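Local coordinates for fiber protein (Human adenovirus 21, PDB 3L88) that forms the trimeric knob at the end of the viral fiber, which attaches the virus to host cells by binding the receptor CD46, at residues C[112-126]-C[154-167]. Residues are numbered along the deposited sequence; the frame is centred on the assembly and turned at random.
Sequences MPSTTAYPFNTTTRD and LNSRTISSNVAYAI
Asn155 joins the two segments through its side-chain amide. ND2 gives one hydrogen to Tyr118 O at 2.7 Å, in the carbonyl plane, and the other to Pro113 O at 3.2 Å, from above that carbonyl's plane. Both acceptors lie near the plane of the amide. OD1 accepts a hydrogen bond from the backbone N of Ala166 within its own segment, which fixes the rotation of the group. Asn155 CB sits over the centre of the Phe120 ring, 3.9 Å from the centroid. CG of Phe120 stands anti to its carbonyl carbon (chi1 -67°), and the ring reaches between the two arms of 154-167, with Tyr165 CA at its edge. The backbone bond from Asn121 N to Ser156 O is nearly straight, at 3.0 Å. Ser156 OG takes a weak bond from Asn121 ND2 and gives another to Asp126 OD2. Asp126 OD1 pairs with Arg143 of the second subunit.

Leu154 CD1 presses on one face of the Tyr118 ring, 3.5 Å from the centroid, and Ala117 CB covers the opposite face. Met112 CB lies over the Tyr165 ring at 3.7 Å from its centroid; the bent chain leaves SD oblique to that ring.

The loop before strand 130-138 thus packs against the connection between strands 145-154 and 165-174. Tyr195 of strand 191-196 touches Pro113, Tyr118 and Leu154. Ala164 and Tyr165 form a classic beta bulge opposite Phe76 of strand 67-76.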
loop_
_atom_site.group_PDB
_atom_site.type_symbol
_atom_site.label_atom_id
_atom_site.label_comp_id
_atom_site.label_asym_id
_atom_site.label_seq_id
_atom_site.Cartn_x
_atom_site.Cartn_y
_atom_site.Cartn_z
ATOM N N MET C 112 -15.575 -9.212 -7.116
ATOM C CA MET C 112 -15.976 -9.437 -5.732
ATOM C C MET C 112 -14.903 -10.149 -4.908
ATOM O O MET C 112 -14.119 -10.932 -5.439
ATOM C CB MET C 112 -17.273 -10.240 -5.693
ATOM C CG MET C 112 -18.438 -9.565 -6.389
ATOM S SD MET C 112 -19.103 -8.182 -5.441
ATOM C CE MET C 112 -18.360 -6.790 -6.290
ATOM N N PRO C 113 -14.891 -9.909 -3.592
ATOM C CA PRO C 113 -13.988 -10.635 -2.699
ATOM C C PRO C 113 -14.335 -12.121 -2.648
ATOM O O PRO C 113 -15.491 -12.478 -2.449
ATOM C CB PRO C 113 -14.238 -9.983 -1.334
ATOM C CG PRO C 113 -15.590 -9.364 -1.444
ATOM C CD PRO C 113 -15.749 -8.953 -2.874
ATOM N N SER C 114 -13.333 -12.972 -2.832
ATOM C CA SER C 114 -13.543 -14.413 -2.897
ATOM C C SER C 114 -14.205 -14.964 -1.643
ATOM O O SER C 114 -13.768 -14.702 -0.523
ATOM C CB SER C 114 -12.222 -15.142 -3.146
ATOM O OG SER C 114 -12.339 -16.523 -2.841
ATOM N N THR C 115 -15.239 -15.766 -1.850
ATOM C CA THR C 115 -15.964 -16.389 -0.757
ATOM C C THR C 115 -15.175 -17.543 -0.142
ATOM O O THR C 115 -15.450 -17.968 0.983
ATOM C CB THR C 115 -17.332 -16.898 -1.235
ATOM O OG1 THR C 115 -18.250 -15.802 -1.291
ATOM C CG2 THR C 115 -17.867 -17.949 -0.287
ATOM N N THR C 116 -14.196 -18.046 -0.887
ATOM C CA THR C 116 -13.290 -19.064 -0.370
ATOM C C THR C 116 -12.257 -18.447 0.564
ATOM O O THR C 116 -12.065 -18.917 1.686
ATOM C CB THR C 116 -12.578 -19.830 -1.504
ATOM O OG1 THR C 116 -13.552 -20.396 -2.390
ATOM C CG2 THR C 116 -11.715 -20.948 -0.933
ATOM N N ALA C 117 -11.613 -17.379 0.110
ATOM C CA ALA C 117 -10.569 -16.732 0.899
ATOM C C ALA C 117 -11.163 -15.962 2.077
ATOM O O ALA C 117 -10.579 -15.919 3.162
ATOM C CB ALA C 117 -9.736 -15.813 0.025
ATOM N N TYR C 118 -12.329 -15.364 1.852
ATOM C CA TYR C 118 -13.012 -14.594 2.882
ATOM C C TYR C 118 -14.455 -15.070 3.009
ATOM O O TYR C 118 -15.362 -14.502 2.403
ATOM C CB TYR C 118 -12.968 -13.098 2.556
ATOM C CG TYR C 118 -11.655 -12.636 1.955
ATOM C CD1 TYR C 118 -10.515 -12.501 2.744
ATOM C CD2 TYR C 118 -11.552 -12.358 0.596
ATOM C CE1 TYR C 118 -9.309 -12.085 2.199
ATOM C CE2 TYR C 118 -10.352 -11.936 0.042
ATOM C CZ TYR C 118 -9.235 -11.800 0.848
ATOM O OH TYR C 118 -8.043 -11.391 0.295
ATOM N N PRO C 119 -14.669 -16.126 3.801
ATOM C CA PRO C 119 -15.976 -16.759 3.897
ATOM C C PRO C 119 -16.927 -16.006 4.822
ATOM O O PRO C 119 -16.490 -15.247 5.682
ATOM C CB PRO C 119 -15.651 -18.134 4.482
ATOM C CG PRO C 119 -14.429 -17.910 5.310
ATOM C CD PRO C 119 -13.670 -16.768 4.678
ATOM N N PHE C 120 -18.224 -16.220 4.634
ATOM C CA PHE C 120 -19.218 -15.794 5.609
ATOM C C PHE C 120 -19.205 -16.736 6.815
ATOM O O PHE C 120 -19.150 -17.958 6.659
ATOM C CB PHE C 120 -20.608 -15.755 4.970
ATOM C CG PHE C 120 -20.766 -14.693 3.909
ATOM C CD1 PHE C 120 -21.140 -13.406 4.250
ATOM C CD2 PHE C 120 -20.564 -14.990 2.570
ATOM C CE1 PHE C 120 -21.311 -12.437 3.272
ATOM C CE2 PHE C 120 -20.727 -14.023 1.589
ATOM C CZ PHE C 120 -21.095 -12.746 1.944
ATOM N N ASN C 121 -19.221 -16.163 8.016
ATOM C CA ASN C 121 -18.930 -16.926 9.227
ATOM C C ASN C 121 -20.175 -17.201 10.048
ATOM O O ASN C 121 -21.248 -16.677 9.755
ATOM C CB ASN C 121 -17.891 -16.204 10.092
ATOM C CG ASN C 121 -16.640 -15.829 9.315
ATOM O OD1 ASN C 121 -15.850 -16.693 8.929
ATOM N ND2 ASN C 121 -16.450 -14.531 9.089
ATOM N N THR C 122 -20.022 -18.027 11.079
ATOM C CA THR C 122 -21.126 -18.363 11.974
ATOM C C THR C 122 -20.713 -18.186 13.434
ATOM O O THR C 122 -21.489 -18.463 14.349
ATOM C CB THR C 122 -21.616 -19.813 11.757
ATOM O OG1 THR C 122 -20.518 -20.722 11.912
ATOM C CG2 THR C 122 -22.215 -19.974 10.363
ATOM N N THR C 123 -19.479 -17.737 13.637
ATOM C CA THR C 123 -18.977 -17.425 14.969
ATOM C C THR C 123 -18.222 -16.100 14.954
ATOM O O THR C 123 -18.327 -15.323 14.002
ATOM C CB THR C 123 -18.029 -18.523 15.495
ATOM O OG1 THR C 123 -16.818 -18.523 14.728
ATOM C CG2 THR C 123 -18.689 -19.894 15.409
ATOM N N THR C 124 -17.446 -15.861 16.006
ATOM C CA THR C 124 -16.673 -14.632 16.122
ATOM C C THR C 124 -15.174 -14.917 16.190
ATOM O O THR C 124 -14.520 -14.633 17.195
ATOM C CB THR C 124 -17.107 -13.803 17.349
ATOM O OG1 THR C 124 -16.404 -12.553 17.360
ATOM C CG2 THR C 124 -16.825 -14.563 18.642
ATOM N N ARG C 125 -14.639 -15.486 15.114
ATOM C CA ARG C 125 -13.206 -15.746 15.006
ATOM C C ARG C 125 -12.725 -15.457 13.585
ATOM O O ARG C 125 -12.125 -16.316 12.934
ATOM C CB ARG C 125 -12.899 -17.196 15.381
ATOM C CG ARG C 125 -13.462 -17.625 16.727
ATOM C CD ARG C 125 -13.717 -19.123 16.766
ATOM N NE ARG C 125 -12.589 -19.884 16.235
ATOM C CZ ARG C 125 -12.473 -21.205 16.311
ATOM N NH1 ARG C 125 -13.415 -21.925 16.906
ATOM N NH2 ARG C 125 -11.409 -21.809 15.797
ATOM N N ASP C 126 -12.979 -14.236 13.121
ATOM C CA ASP C 126 -12.944 -13.918 11.695
ATOM C C ASP C 126 -11.845 -12.911 11.355
ATOM O O ASP C 126 -11.967 -12.150 10.397
ATOM C CB ASP C 126 -14.302 -13.371 11.256
ATOM C CG ASP C 126 -14.901 -12.424 12.277
ATOM O OD1 ASP C 126 -14.364 -12.350 13.401
ATOM O OD2 ASP C 126 -15.902 -11.752 11.960
ATOM N N LEU C 154 -14.142 -8.054 4.634
ATOM C CA LEU C 154 -14.646 -8.714 3.435
ATOM C C LEU C 154 -15.620 -9.840 3.773
ATOM O O LEU C 154 -15.322 -10.719 4.590
ATOM C CB LEU C 154 -13.489 -9.238 2.582
ATOM C CG LEU C 154 -12.504 -8.185 2.074
ATOM C CD1 LEU C 154 -11.333 -8.858 1.387
ATOM C CD2 LEU C 154 -13.186 -7.194 1.144
ATOM N N ASN C 155 -16.791 -9.794 3.144
ATOM C CA ASN C 155 -17.821 -10.796 3.367
ATOM C C ASN C 155 -18.137 -10.973 4.847
ATOM O O ASN C 155 -18.615 -10.048 5.504
ATOM C CB ASN C 155 -17.413 -12.121 2.725
ATOM C CG ASN C 155 -17.290 -12.018 1.211
ATOM O OD1 ASN C 155 -17.993 -11.233 0.569
ATOM N ND2 ASN C 155 -16.386 -12.800 0.634
ATOM N N SER C 156 -17.878 -12.166 5.369
ATOM C CA SER C 156 -18.037 -12.433 6.798
ATOM C C SER C 156 -19.485 -12.365 7.296
ATOM O O SER C 156 -19.926 -13.233 8.046
ATOM C CB SER C 156 -17.158 -11.498 7.626
ATOM O OG SER C 156 -17.453 -11.637 9.006
ATOM N N ARG C 157 -20.214 -11.332 6.889
ATOM C CA ARG C 157 -21.546 -11.075 7.424
ATOM C C ARG C 157 -22.584 -11.012 6.310
ATOM O O ARG C 157 -22.346 -10.411 5.266
ATOM C CB ARG C 157 -21.548 -9.753 8.196
ATOM C CG ARG C 157 -22.773 -9.528 9.065
ATOM C CD ARG C 157 -22.716 -10.386 10.322
ATOM N NE ARG C 157 -21.488 -10.172 11.086
ATOM C CZ ARG C 157 -20.478 -11.034 11.143
ATOM N NH1 ARG C 157 -20.537 -12.177 10.475
ATOM N NH2 ARG C 157 -19.402 -10.751 11.866
ATOM N N THR C 158 -23.742 -11.625 6.539
ATOM C CA THR C 158 -24.912 -11.359 5.705
ATOM C C THR C 158 -26.047 -10.720 6.508
ATOM O O THR C 158 -26.049 -10.754 7.740
ATOM C CB THR C 158 -25.430 -12.630 5.009
ATOM O OG1 THR C 158 -26.490 -12.283 4.113
ATOM C CG2 THR C 158 -25.953 -13.631 6.030
ATOM N N ILE C 159 -26.988 -10.104 5.801
ATOM C CA ILE C 159 -28.201 -9.588 6.428
ATOM C C ILE C 159 -29.382 -9.699 5.478
ATOM O O ILE C 159 -30.297 -8.883 5.519
ATOM C CB ILE C 159 -28.052 -8.111 6.869
ATOM C CG1 ILE C 159 -27.770 -7.213 5.662
ATOM C CG2 ILE C 159 -26.971 -7.963 7.935
ATOM C CD1 ILE C 159 -28.016 -5.744 5.929
ATOM N N SER C 160 -29.353 -10.710 4.619
ATOM C CA SER C 160 -30.418 -10.907 3.642
ATOM C C SER C 160 -30.124 -12.098 2.742
ATOM O O SER C 160 -28.972 -12.357 2.397
ATOM C CB SER C 160 -30.614 -9.648 2.790
ATOM O OG SER C 160 -31.077 -9.979 1.492
ATOM N N SER C 161 -31.173 -12.808 2.352
ATOM C CA SER C 161 -31.026 -13.996 1.521
ATOM C C SER C 161 -30.397 -13.638 0.178
ATOM O O SER C 161 -29.915 -14.507 -0.547
ATOM C CB SER C 161 -32.386 -14.664 1.310
ATOM O OG SER C 161 -33.112 -14.722 2.527
ATOM N N ASN C 162 -30.402 -12.348 -0.141
ATOM C CA ASN C 162 -29.911 -11.876 -1.430
ATOM C C ASN C 162 -28.434 -11.497 -1.418
ATOM O O ASN C 162 -27.832 -11.312 -2.475
ATOM C CB ASN C 162 -30.754 -10.703 -1.931
ATOM C CG ASN C 162 -31.812 -11.134 -2.928
ATOM O OD1 ASN C 162 -32.285 -12.268 -2.891
ATOM N ND2 ASN C 162 -32.180 -10.231 -3.833
ATOM N N VAL C 163 -27.852 -11.389 -0.227
ATOM C CA VAL C 163 -26.440 -11.043 -0.114
ATOM C C VAL C 163 -25.544 -12.222 -0.484
ATOM O O VAL C 163 -25.620 -13.290 0.124
ATOM C CB VAL C 163 -26.073 -10.543 1.295
ATOM C CG1 VAL C 163 -24.574 -10.329 1.398
ATOM C CG2 VAL C 163 -26.815 -9.259 1.611
ATOM N N ALA C 164 -24.704 -12.019 -1.490
ATOM C CA ALA C 164 -23.720 -13.018 -1.877
ATOM C C ALA C 164 -22.301 -12.575 -1.504
ATOM O O ALA C 164 -21.462 -13.398 -1.134
ATOM C CB ALA C 164 -23.826 -13.308 -3.365
ATOM N N TYR C 165 -22.046 -11.271 -1.587
ATOM C CA TYR C 165 -20.749 -10.713 -1.210
ATOM C C TYR C 165 -20.930 -9.438 -0.400
ATOM O O TYR C 165 -21.991 -8.821 -0.431
ATOM C CB TYR C 165 -19.907 -10.417 -2.451
ATOM C CG TYR C 165 -19.878 -11.544 -3.455
ATOM C CD1 TYR C 165 -18.924 -12.547 -3.374
ATOM C CD2 TYR C 165 -20.799 -11.595 -4.498
ATOM C CE1 TYR C 165 -18.897 -13.584 -4.292
ATOM C CE2 TYR C 165 -20.780 -12.627 -5.419
ATOM C CZ TYR C 165 -19.827 -13.618 -5.310
ATOM O OH TYR C 165 -19.801 -14.635 -6.229
ATOM N N ALA C 166 -19.889 -9.042 0.324
ATOM C CA ALA C 166 -19.946 -7.818 1.121
ATOM C C ALA C 166 -18.575 -7.176 1.287
ATOM O O ALA C 166 -17.573 -7.870 1.461
ATOM C CB ALA C 166 -20.565 -8.097 2.480
ATOM N N ILE C 167 -18.548 -5.847 1.236
ATOM C CA ILE C 167 -17.355 -5.074 1.575
ATOM C C ILE C 167 -17.720 -3.970 2.565
ATOM O O ILE C 167 -18.610 -3.156 2.310
ATOM C CB ILE C 167 -16.722 -4.434 0.317
ATOM C CG1 ILE C 167 -16.547 -5.486 -0.786
ATOM C CG2 ILE C 167 -15.408 -3.754 0.668
ATOM C CD1 ILE C 167 -15.857 -4.982 -2.027
#